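Local coordinates for protein alpha-fucosidase (Bifidobacterium bifidum, PDB 2EAB) that probably hydrolyses alpha-1,2-linked L-fucose from glycans, this piece of the longer protein holding the glycoside hydrolase family 95 catalytic domain, at residues F419-V423 with N424-N428; V515-A518 with Y519-S522; K597-D601 with G602-N606; D885-A888 with G889-Y892. One frame throughout, in Å; residues are numbered along the deposited sequence.

Contact 1: F419-V423 with N424-N428. With EDO (1,2-ethanediol), chain D.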
loop_
_atom_site.group_PDB
_atom_site.type_symbol
_atom_site.label_atom_id
_atom_site.label_comp_id
_atom_site.label_asym_id
_atom_site.label_seq_id
_atom_site.Cartn_x
_atom_site.Cartn_y
_atom_site.Cartn_z
ATOM N N PHE A 419 -6.650 -2.254 -7.923
ATOM C CA PHE A 419 -6.038 -2.986 -6.821
ATOM C C PHE A 419 -5.184 -4.082 -7.452
ATOM O O PHE A 419 -5.704 -5.094 -7.931
ATOM C CB PHE A 419 -7.118 -3.519 -5.874
ATOM C CG PHE A 419 -8.024 -2.435 -5.362
ATOM C CD1 PHE A 419 -9.310 -2.289 -5.871
ATOM C CD2 PHE A 419 -7.565 -1.514 -4.417
ATOM C CE1 PHE A 419 -10.140 -1.266 -5.426
ATOM C CE2 PHE A 419 -8.394 -0.488 -3.964
ATOM C CZ PHE A 419 -9.685 -0.365 -4.473
ATOM N N HIS A 420 -3.872 -3.846 -7.499
ATOM C CA HIS A 420 -2.934 -4.742 -8.174
ATOM C C HIS A 420 -2.265 -5.582 -7.105
ATOM O O HIS A 420 -1.376 -5.103 -6.391
ATOM C CB HIS A 420 -1.881 -3.961 -8.974
ATOM C CG HIS A 420 -1.987 -4.151 -10.454
ATOM N ND1 HIS A 420 -1.075 -4.865 -11.203
ATOM C CD2 HIS A 420 -2.922 -3.712 -11.324
ATOM C CE1 HIS A 420 -1.447 -4.848 -12.471
ATOM N NE2 HIS A 420 -2.570 -4.161 -12.570
ATOM N N MET A 421 -2.699 -6.831 -6.989
ATOM C CA MET A 421 -2.478 -7.607 -5.774
ATOM C C MET A 421 -1.338 -8.618 -5.886
ATOM O O MET A 421 -1.317 -9.619 -5.175
ATOM C CB MET A 421 -3.797 -8.269 -5.351
ATOM C CG MET A 421 -3.922 -8.551 -3.863
ATOM S SD MET A 421 -5.606 -8.966 -3.398
ATOM C CE MET A 421 -5.723 -10.638 -4.036
ATOM N N ASN A 422 -0.366 -8.338 -6.749
ATOM C CA ASN A 422 0.824 -9.183 -6.838
ATOM C C ASN A 422 2.112 -8.372 -6.672
ATOM O O ASN A 422 3.109 -8.620 -7.350
ATOM C CB ASN A 422 0.824 -10.021 -8.127
ATOM C CG ASN A 422 1.555 -11.354 -7.969
ATOM O OD1 ASN A 422 1.831 -11.810 -6.858
ATOM N ND2 ASN A 422 1.866 -11.988 -9.092
ATOM N N VAL A 423 2.026 -7.383 -5.777
ATOM C CA VAL A 423 3.123 -6.621 -5.146
ATOM C C VAL A 423 2.648 -5.224 -4.753
ATOM O O VAL A 423 3.068 -4.697 -3.722
ATOM C CB VAL A 423 4.460 -6.537 -5.961
ATOM C CG1 VAL A 423 4.312 -5.697 -7.230
ATOM C CG2 VAL A 423 5.593 -5.983 -5.085
ATOM N N ASN A 424 1.784 -4.628 -5.568
ATOM C CA ASN A 424 1.497 -3.203 -5.425
ATOM C C ASN A 424 0.622 -2.895 -4.220
ATOM O O ASN A 424 0.980 -2.063 -3.387
ATOM C CB ASN A 424 0.862 -2.637 -6.693
ATOM C CG ASN A 424 1.683 -2.919 -7.933
ATOM O OD1 ASN A 424 2.549 -2.124 -8.324
ATOM N ND2 ASN A 424 1.445 -4.058 -8.541
ATOM N N LEU A 425 -0.510 -3.582 -4.119
ATOM C CA LEU A 425 -1.389 -3.396 -2.971
ATOM C C LEU A 425 -0.685 -3.803 -1.675
ATOM O O LEU A 425 -0.854 -3.158 -0.634
ATOM C CB LEU A 425 -2.699 -4.165 -3.159
ATOM C CG LEU A 425 -3.769 -3.938 -2.088
ATOM C CD1 LEU A 425 -4.195 -2.474 -2.020
ATOM C CD2 LEU A 425 -4.965 -4.845 -2.315
ATOM N N GLN A 426 0.109 -4.869 -1.751
ATOM C CA GLN A 426 0.937 -5.289 -0.626
ATOM C C GLN A 426 1.834 -4.141 -0.168
ATOM O O GLN A 426 1.901 -3.833 1.025
ATOM C CB GLN A 426 1.793 -6.498 -1.008
ATOM C CG GLN A 426 1.031 -7.819 -1.126
ATOM C CD GLN A 426 0.323 -8.035 -2.460
ATOM O OE1 GLN A 426 0.400 -7.211 -3.383
ATOM N NE2 GLN A 426 -0.367 -9.166 -2.566
ATOM N N MET A 427 2.523 -3.512 -1.119
ATOM C CA MET A 427 3.434 -2.410 -0.820
ATOM C C MET A 427 2.724 -1.225 -0.164
ATOM O O MET A 427 3.270 -0.600 0.750
ATOM C CB MET A 427 4.175 -1.973 -2.080
ATOM C CG MET A 427 5.319 -1.019 -1.798
ATOM S SD MET A 427 6.347 -0.653 -3.219
ATOM C CE MET A 427 6.852 -2.306 -3.720
ATOM N N ASN A 428 1.506 -0.934 -0.618
ATOM C CA ASN A 428 0.701 0.125 -0.012
ATOM C C ASN A 428 0.525 -0.083 1.486
ATOM O O ASN A 428 0.343 0.885 2.228
ATOM C CB ASN A 428 -0.691 0.189 -0.644
ATOM C CG ASN A 428 -0.697 0.793 -2.036
ATOM O OD1 ASN A 428 0.341 0.978 -2.668
ATOM N ND2 ASN A 428 -1.896 1.073 -2.533
HETATM C C1 EDO D . 6.175 -10.533 -7.269
HETATM O O1 EDO D . 7.316 -10.161 -8.191
HETATM C C2 EDO D . 5.003 -10.993 -8.224
HETATM O O2 EDO D . 4.493 -9.792 -8.966
#
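Gln426 folds back over Met421 and Val423 where a short strand turns into a helix. Val423 is the N-cap of helix 424-428, inside the catalytic domain. That domain is an (alpha/alpha)6 barrel, as in family 95 relatives. The Gln426 CB sits 3.5 Å from Val423 O. CG lies beside the Gln426 backbone N, and the chain then bends (chi2 82°). This swings CD over the turn. Gln426 OE1 faces Val423 N at 2.9 Å, but this hydrogen bond is bent and weak. The N-H of the N-cap residue is the donor; valine has no polar side chain to answer it. Gln426 NE2 makes the firmer bond, reaching Met421 O at 2.8 Å with an N-H...O angle of 165°. It comes from above that carbonyl plane, while the oxygen lies nearly in the plane of the Gln426 amide. The amide thus grips two backbone groups and its rotation is fixed. With an alanine here, Met421 O and Val423 N would probably lose these mates and the turn would be freer to shift. The Val423 backbone is unusual (phi 153°) and probably strained. Two backbone bonds cross the turn: Leu425 N to His420 O, 2.9 Å, and Met427 N to Val423 O, 2.9 Å. Trp510 of helix 507-520 packs on Gln426 and Val423. Leu425 divides its branches. Leu425 CD2 lies alongside Met421 CG at 4.1 Å. Leu425 CD1 meets the edge of the Phe419 ring, near its plane, 4.2 Å from Phe419 CD2.

Contact 2: V515-A518 with Y519-S522. With TRS (2-amino-2-hydroxymethyl-propane-1,3-diol), chain K; EDO (1,2-ethanediol), chain I; EDO (1,2-ethanediol), chain G.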
loop_
_atom_site.group_PDB
_atom_site.type_symbol
_atom_site.label_atom_id
_atom_site.label_comp_id
_atom_site.label_asym_id
_atom_site.label_seq_id
_atom_site.Cartn_x
_atom_site.Cartn_y
_atom_site.Cartn_z
ATOM N N VAL A 515 -2.580 -8.702 6.073
ATOM C CA VAL A 515 -3.713 -8.839 6.980
ATOM C C VAL A 515 -3.259 -9.403 8.330
ATOM O O VAL A 515 -3.596 -8.845 9.378
ATOM C CB VAL A 515 -4.850 -9.689 6.352
ATOM C CG1 VAL A 515 -5.947 -9.960 7.362
ATOM C CG2 VAL A 515 -5.428 -8.982 5.136
ATOM N N TYR A 516 -2.489 -10.491 8.307
ATOM C CA TYR A 516 -2.015 -11.094 9.549
ATOM C C TYR A 516 -1.144 -10.132 10.362
ATOM O O TYR A 516 -1.158 -10.164 11.597
ATOM C CB TYR A 516 -1.288 -12.427 9.303
ATOM C CG TYR A 516 -0.891 -13.075 10.607
ATOM C CD1 TYR A 516 -1.852 -13.646 11.433
ATOM C CD2 TYR A 516 0.433 -13.070 11.047
ATOM C CE1 TYR A 516 -1.513 -14.210 12.658
ATOM C CE2 TYR A 516 0.782 -13.641 12.278
ATOM C CZ TYR A 516 -0.202 -14.202 13.074
ATOM O OH TYR A 516 0.113 -14.764 14.296
ATOM N N GLU A 517 -0.391 -9.275 9.676
ATOM C CA GLU A 517 0.429 -8.285 10.371
ATOM C C GLU A 517 -0.386 -7.360 11.272
ATOM O O GLU A 517 0.127 -6.869 12.275
ATOM C CB GLU A 517 1.272 -7.477 9.390
ATOM C CG GLU A 517 2.338 -8.306 8.708
ATOM C CD GLU A 517 3.608 -7.546 8.430
ATOM O OE1 GLU A 517 3.547 -6.316 8.210
ATOM O OE2 GLU A 517 4.681 -8.183 8.435
ATOM N N ALA A 518 -1.653 -7.128 10.937
ATOM C CA ALA A 518 -2.508 -6.331 11.811
ATOM C C ALA A 518 -2.589 -6.947 13.201
ATOM O O ALA A 518 -2.636 -6.221 14.200
ATOM C CB ALA A 518 -3.889 -6.165 11.212
ATOM N N TYR A 519 -2.605 -8.278 13.263
ATOM C CA TYR A 519 -2.528 -8.975 14.540
ATOM C C TYR A 519 -1.113 -8.980 15.128
ATOM O O TYR A 519 -0.935 -8.710 16.322
ATOM C CB TYR A 519 -3.078 -10.404 14.458
ATOM C CG TYR A 519 -2.979 -11.096 15.793
ATOM C CD1 TYR A 519 -3.739 -10.643 16.869
ATOM C CD2 TYR A 519 -2.099 -12.155 16.008
ATOM C CE1 TYR A 519 -3.656 -11.231 18.116
ATOM C CE2 TYR A 519 -2.007 -12.761 17.280
ATOM C CZ TYR A 519 -2.798 -12.282 18.311
ATOM O OH TYR A 519 -2.740 -12.850 19.562
ATOM N N GLU A 520 -0.105 -9.281 14.309
ATOM C CA GLU A 520 1.280 -9.321 14.801
ATOM C C GLU A 520 1.643 -8.066 15.573
ATOM O O GLU A 520 2.266 -8.135 16.632
ATOM C CB GLU A 520 2.271 -9.378 13.654
ATOM C CG GLU A 520 2.431 -10.680 12.962
ATOM C CD GLU A 520 3.497 -10.584 11.886
ATOM O OE1 GLU A 520 3.670 -9.477 11.325
ATOM O OE2 GLU A 520 4.159 -11.596 11.589
ATOM N N TYR A 521 1.298 -6.912 15.011
ATOM C CA TYR A 521 1.715 -5.639 15.570
ATOM C C TYR A 521 0.796 -5.117 16.685
ATOM O O TYR A 521 1.161 -4.165 17.382
ATOM C CB TYR A 521 1.822 -4.594 14.465
ATOM C CG TYR A 521 3.060 -4.647 13.595
ATOM C CD1 TYR A 521 4.187 -3.892 13.915
ATOM C CD2 TYR A 521 3.085 -5.399 12.419
ATOM C CE1 TYR A 521 5.310 -3.892 13.102
ATOM C CE2 TYR A 521 4.209 -5.398 11.594
ATOM C CZ TYR A 521 5.314 -4.639 11.946
ATOM O OH TYR A 521 6.428 -4.620 11.144
ATOM N N SER A 522 -0.380 -5.722 16.861
ATOM C CA SER A 522 -1.342 -5.237 17.859
ATOM C C SER A 522 -1.594 -6.178 19.032
ATOM O O SER A 522 -1.799 -5.720 20.162
ATOM C CB SER A 522 -2.686 -4.931 17.199
ATOM O OG SER A 522 -3.318 -6.132 16.784
HETATM C C TRS K . 5.564 -11.467 8.044
HETATM C C1 TRS K . 6.886 -11.306 8.797
HETATM C C2 TRS K . 5.255 -12.934 7.843
HETATM C C3 TRS K . 5.615 -10.748 6.697
HETATM N N TRS K . 4.507 -10.884 8.866
HETATM O O1 TRS K . 7.987 -11.876 8.074
HETATM O O2 TRS K . 4.939 -13.686 8.899
HETATM O O3 TRS K . 4.303 -10.502 6.171
HETATM C C1 EDO I . 1.459 -11.610 18.653
HETATM O O1 EDO I . 1.831 -11.644 17.240
HETATM C C2 EDO I . 0.428 -10.436 18.551
HETATM O O2 EDO I . 1.328 -9.212 19.312
HETATM C C1 EDO G . 7.850 -5.934 6.580
HETATM O O1 EDO G . 8.728 -6.002 7.810
HETATM C C2 EDO G . 6.779 -4.811 6.873
HETATM O O2 EDO G . 6.069 -5.199 8.075
#
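Tyr516 O accepts the N-H of Glu520 (N to O 3.0 Å) and Glu517 O accepts the N-H of Tyr521 (N to O 3.0 Å), i to i+4 bonds in the C-terminal part of helix 507-520. The side chain of Ser522 continues the pattern. Its OG gives a hydrogen bond to Ala518 O at 2.7 Å, in the carbonyl plane and on a lone pair. Glu517 and Glu520 point to the same patch. Their carboxylates are turned 38° apart, and Glu517 OE2 is only 3.3 Å from Glu520 OE1. The repulsion is probably eased by Arg820, which makes salt bridges to both glutamates, and by the amine of a Tris molecule, probably from the crystallisation liquor. The Tris N donates to Glu517 OE2 at 2.7 Å and to Glu520 OE2 at 2.8 Å. Glu520 is a calcium ligand in a structure of this protein, in a site with Asp690; no ion is bound there in this chain. Glu520 reaches the spot extended beyond CG (chi2 -178°). On the way Glu520 CG passes 3.5 Å from CE2 of the Tyr516 ring. Tyr516 and Tyr519 lie side by side, and Tyr516 OH sits at the edge of the Tyr519 ring, in its plane. Glu517 OE1 and Tyr521 OH share the O2 hydroxyl of one ethanediol. Around the turn, helix 577-596 takes Tyr516 and Tyr519, helix 525-546 packs on Val515 and both of those tyrosines, and helix 442-450 meets Val515 and Ala518.

Contact 3: K597-D601 with G602-N606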
loop_
_atom_site.group_PDB
_atom_site.type_symbol
_atom_site.label_atom_id
_atom_site.label_comp_id
_atom_site.label_asym_id
_atom_site.label_seq_id
_atom_site.Cartn_x
_atom_site.Cartn_y
_atom_site.Cartn_z
ATOM N N LYS A 597 -5.124 -19.001 19.420
ATOM C CA LYS A 597 -6.497 -19.313 19.814
ATOM C C LYS A 597 -6.618 -20.653 20.544
ATOM O O LYS A 597 -7.717 -21.050 20.937
ATOM C CB LYS A 597 -7.404 -19.308 18.582
ATOM C CG LYS A 597 -7.609 -17.929 17.982
ATOM C CD LYS A 597 -8.406 -17.971 16.690
ATOM C CE LYS A 597 -9.837 -18.470 16.891
ATOM N NZ LYS A 597 -10.626 -17.658 17.863
ATOM N N GLY A 598 -5.494 -21.342 20.726
ATOM C CA GLY A 598 -5.487 -22.670 21.344
ATOM C C GLY A 598 -5.861 -23.782 20.380
ATOM O O GLY A 598 -6.294 -24.860 20.802
ATOM N N ASP A 599 -5.684 -23.520 19.082
ATOM C CA ASP A 599 -5.993 -24.466 18.000
ATOM C C ASP A 599 -7.345 -25.174 18.192
ATOM O O ASP A 599 -7.406 -26.407 18.210
ATOM C CB ASP A 599 -4.848 -25.482 17.826
ATOM C CG ASP A 599 -4.939 -26.271 16.516
ATOM O OD1 ASP A 599 -5.661 -25.852 15.585
ATOM O OD2 ASP A 599 -4.268 -27.320 16.420
ATOM N N PRO A 600 -8.441 -24.393 18.310
ATOM C CA PRO A 600 -9.751 -24.988 18.608
ATOM C C PRO A 600 -10.252 -25.953 17.537
ATOM O O PRO A 600 -11.075 -26.824 17.835
ATOM C CB PRO A 600 -10.680 -23.772 18.697
ATOM C CG PRO A 600 -9.998 -22.705 17.909
ATOM C CD PRO A 600 -8.537 -22.927 18.168
ATOM N N ASP A 601 -9.763 -25.802 16.308
ATOM C CA ASP A 601 -10.204 -26.644 15.203
ATOM C C ASP A 601 -9.268 -27.831 14.953
ATOM O O ASP A 601 -9.540 -28.666 14.088
ATOM C CB ASP A 601 -10.376 -25.804 13.929
ATOM C CG ASP A 601 -11.405 -24.695 14.089
ATOM O OD1 ASP A 601 -12.465 -24.940 14.707
ATOM O OD2 ASP A 601 -11.155 -23.576 13.592
ATOM N N GLY A 602 -8.180 -27.909 15.720
ATOM C CA GLY A 602 -7.208 -29.004 15.603
ATOM C C GLY A 602 -6.602 -29.111 14.213
ATOM O O GLY A 602 -6.563 -30.195 13.625
ATOM N N LEU A 603 -6.126 -27.980 13.694
ATOM C CA LEU A 603 -5.634 -27.900 12.313
ATOM C C LEU A 603 -4.114 -27.778 12.191
ATOM O O LEU A 603 -3.556 -27.984 11.111
ATOM C CB LEU A 603 -6.333 -26.760 11.560
ATOM C CG LEU A 603 -7.848 -26.922 11.397
ATOM C CD1 LEU A 603 -8.456 -25.710 10.710
ATOM C CD2 LEU A 603 -8.205 -28.197 10.640
ATOM N N VAL A 604 -3.446 -27.459 13.294
ATOM C CA VAL A 604 -1.988 -27.329 13.298
ATOM C C VAL A 604 -1.324 -28.672 12.985
ATOM O O VAL A 604 -0.412 -28.746 12.157
ATOM C CB VAL A 604 -1.473 -26.755 14.646
ATOM C CG1 VAL A 604 0.049 -26.824 14.739
ATOM C CG2 VAL A 604 -1.945 -25.320 14.821
ATOM N N GLY A 605 -1.790 -29.727 13.649
ATOM C CA GLY A 605 -1.246 -31.065 13.458
ATOM C C GLY A 605 0.225 -31.156 13.803
ATOM O O GLY A 605 0.702 -30.516 14.745
ATOM N N ASN A 606 0.947 -31.942 13.013
ATOM C CA ASN A 606 2.340 -32.270 13.287
ATOM C C ASN A 606 2.991 -32.864 12.041
ATOM O O ASN A 606 2.366 -32.919 10.979
ATOM C CB ASN A 606 2.435 -33.247 14.471
ATOM C CG ASN A 606 1.678 -34.547 14.222
ATOM O OD1 ASN A 606 1.721 -35.112 13.127
ATOM N ND2 ASN A 606 0.987 -35.031 15.249
HETATM O O HOH W 1 -3.862 -29.917 15.614
#
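Asp599 reaches across a type I beta turn to hold the backbone of Leu603 and Val604. The turn runs from Asp599 to Gly602, just after a Schellman motif at Gly598 ends helix 577-596. Its own bond joins Gly602 N to Asp599 O at 3.0 Å. The tight part is the carboxylate. The chi1 of -166° puts CG beside the carbonyl carbon, and both oxygens then face the oncoming chain. Asp599 OD1 takes Leu603 N at 2.9 Å and Asp599 OD2 takes Val604 N at 3.2 Å, each on the syn side, the second donor more tilted from the carboxylate plane. An asparagine in place of Asp599 would probably leave one of these two N-H groups without an acceptor, because only one oxygen remains. Val604 closes over the group, with Val604 CG2 3.6 Å from Asp599 CG. Its side chain also packs on Ile591 and Ala594 of helix 577-596. The other side is loose. Pro600, Gly602 and Gly605 are exposed, and Gly602 has positive phi, which suits glycine. Leu603 CG rests 3.7 Å from Asp601 CB at the margin. The Asp601 carboxylate turns to Tyr532 and Lys536 of helix 525-546 instead. Solvent finishes the loop: one water donates to Asp599 OD2 at 2.7 Å and accepts from Gly605 N at 2.9 Å.

Contact 4: D885-A888 with G889-Y892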
loop_
_atom_site.group_PDB
_atom_site.type_symbol
_atom_site.label_atom_id
_atom_site.label_comp_id
_atom_site.label_asym_id
_atom_site.label_seq_id
_atom_site.Cartn_x
_atom_site.Cartn_y
_atom_site.Cartn_z
ATOM N N ASP A 885 11.068 -9.363 31.134
ATOM C CA ASP A 885 9.628 -9.224 31.277
ATOM C C ASP A 885 9.228 -7.776 31.096
ATOM O O ASP A 885 9.986 -6.869 31.423
ATOM C CB ASP A 885 9.177 -9.671 32.670
ATOM C CG ASP A 885 9.370 -11.156 32.908
ATOM O OD1 ASP A 885 9.483 -11.933 31.936
ATOM O OD2 ASP A 885 9.406 -11.549 34.092
ATOM N N THR A 886 8.023 -7.566 30.580
ATOM C CA THR A 886 7.461 -6.225 30.532
ATOM C C THR A 886 6.033 -6.214 31.053
ATOM O O THR A 886 5.394 -7.260 31.205
ATOM C CB THR A 886 7.455 -5.618 29.106
ATOM O OG1 THR A 886 6.440 -6.246 28.318
ATOM C CG2 THR A 886 8.810 -5.734 28.424
ATOM N N THR A 887 5.551 -5.007 31.318
ATOM C CA THR A 887 4.172 -4.781 31.708
ATOM C C THR A 887 3.577 -3.739 30.780
ATOM O O THR A 887 4.209 -2.716 30.502
ATOM C CB THR A 887 4.075 -4.288 33.154
ATOM O OG1 THR A 887 4.811 -3.070 33.301
ATOM C CG2 THR A 887 4.644 -5.323 34.083
ATOM N N ALA A 888 2.368 -4.011 30.299
ATOM C CA ALA A 888 1.670 -3.102 29.393
ATOM C C ALA A 888 1.573 -1.706 29.995
ATOM O O ALA A 888 1.161 -1.550 31.155
ATOM C CB ALA A 888 0.286 -3.641 29.073
ATOM N N GLY A 889 1.968 -0.702 29.215
ATOM C CA GLY A 889 1.930 0.694 29.644
ATOM C C GLY A 889 3.270 1.247 30.094
ATOM O O GLY A 889 3.417 2.458 30.265
ATOM N N THR A 890 4.251 0.365 30.270
ATOM C CA THR A 890 5.562 0.761 30.785
ATOM C C THR A 890 6.582 0.964 29.663
ATOM O O THR A 890 6.623 0.194 28.700
ATOM C CB THR A 890 6.081 -0.259 31.828
ATOM O OG1 THR A 890 5.109 -0.405 32.873
ATOM C CG2 THR A 890 7.397 0.197 32.450
ATOM N N THR A 891 7.379 2.023 29.790
ATOM C CA THR A 891 8.491 2.289 28.889
ATOM C C THR A 891 9.816 1.937 29.562
ATOM O O THR A 891 10.096 2.350 30.696
ATOM C CB THR A 891 8.493 3.758 28.396
ATOM O OG1 THR A 891 7.309 4.000 27.631
ATOM C CG2 THR A 891 9.704 4.047 27.519
ATOM N N TYR A 892 10.622 1.166 28.840
ATOM C CA TYR A 892 11.923 0.703 29.306
ATOM C C TYR A 892 13.007 1.442 28.553
ATOM O O TYR A 892 12.920 1.615 27.333
ATOM C CB TYR A 892 12.038 -0.814 29.114
ATOM C CG TYR A 892 10.932 -1.523 29.843
ATOM C CD1 TYR A 892 11.109 -1.957 31.155
ATOM C CD2 TYR A 892 9.682 -1.697 29.251
ATOM C CE1 TYR A 892 10.081 -2.574 31.847
ATOM C CE2 TYR A 892 8.648 -2.308 29.935
ATOM C CZ TYR A 892 8.854 -2.747 31.231
ATOM O OH TYR A 892 7.826 -3.347 31.908
HETATM O O HOH W 2 7.803 -3.425 34.542
HETATM O O HOH W 3 2.296 -0.350 33.267
#
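Tyr892 OH accepts the backbone N-H of Thr887 (N to OH 2.9 Å), with an angle of 146° at the hydrogen. The nitrogen lies at the edge of the ring, near its plane. Thr886 comes obliquely to the same end of the ring. Its CB is 3.6 Å and its CG2 3.7 Å from Tyr892 CE2. Next to this, two threonine hydroxyls meet: Thr887 OG1 and Thr890 OG1 are 2.7 Å apart and hydrogen-bonded. Thr887 chi1 of 59° places OG1 between its backbone N and carbonyl carbon, on the side of Thr890 and Tyr892. These groups ride on a type II beta turn from Thr887 to Thr890, closed by Thr890 N to Thr887 O at 3.1 Å. Gly889 takes the third place, where its phi of 101° calls for glycine; a CB would clash with Ala888 O. The turn joins strand 880-884 to strand 890-896, so it carries the chain from one sheet of the C-terminal domain to another. Beyond the turn, Thr890 CG2 sits over one face of the Tyr892 ring, offset toward its rim. Water extends the network. One molecule lies 2.6 Å from Tyr892 OH and bonds also to Thr887 OG1. A second donates to Ala888 O at 2.7 Å and bonds to Thr890 OG1. Farther out, Thr886 OG1 is held by Lys845 O and Ser841 OG. The Tyr892 ring packs on Phe884 and Val861, and the Tyr892 backbone is hydrogen-bonded to Leu839.

Overall arrangement
Contact 1 is the core member, close to the centre of the chain. Contact 2 is partly buried, and contact 3 lies on the surface. Contact 4 is partly buried in the C-terminal domain; the other three share the catalytic domain. Contact 1 lies at the start of a helix and contact 2 in the C-terminal part of another, with centres about 17 Å apart. Helix 507-520 links them: its Trp510 packs on contact 1, and it carries contact 2. Contact 3 follows helix 577-596, which also packs on contact 2. An amide grips the backbone in contact 1 and a carboxylate does so in contact 3. Contact 2 concentrates charge. Contact 4 relies on hydroxyls and water.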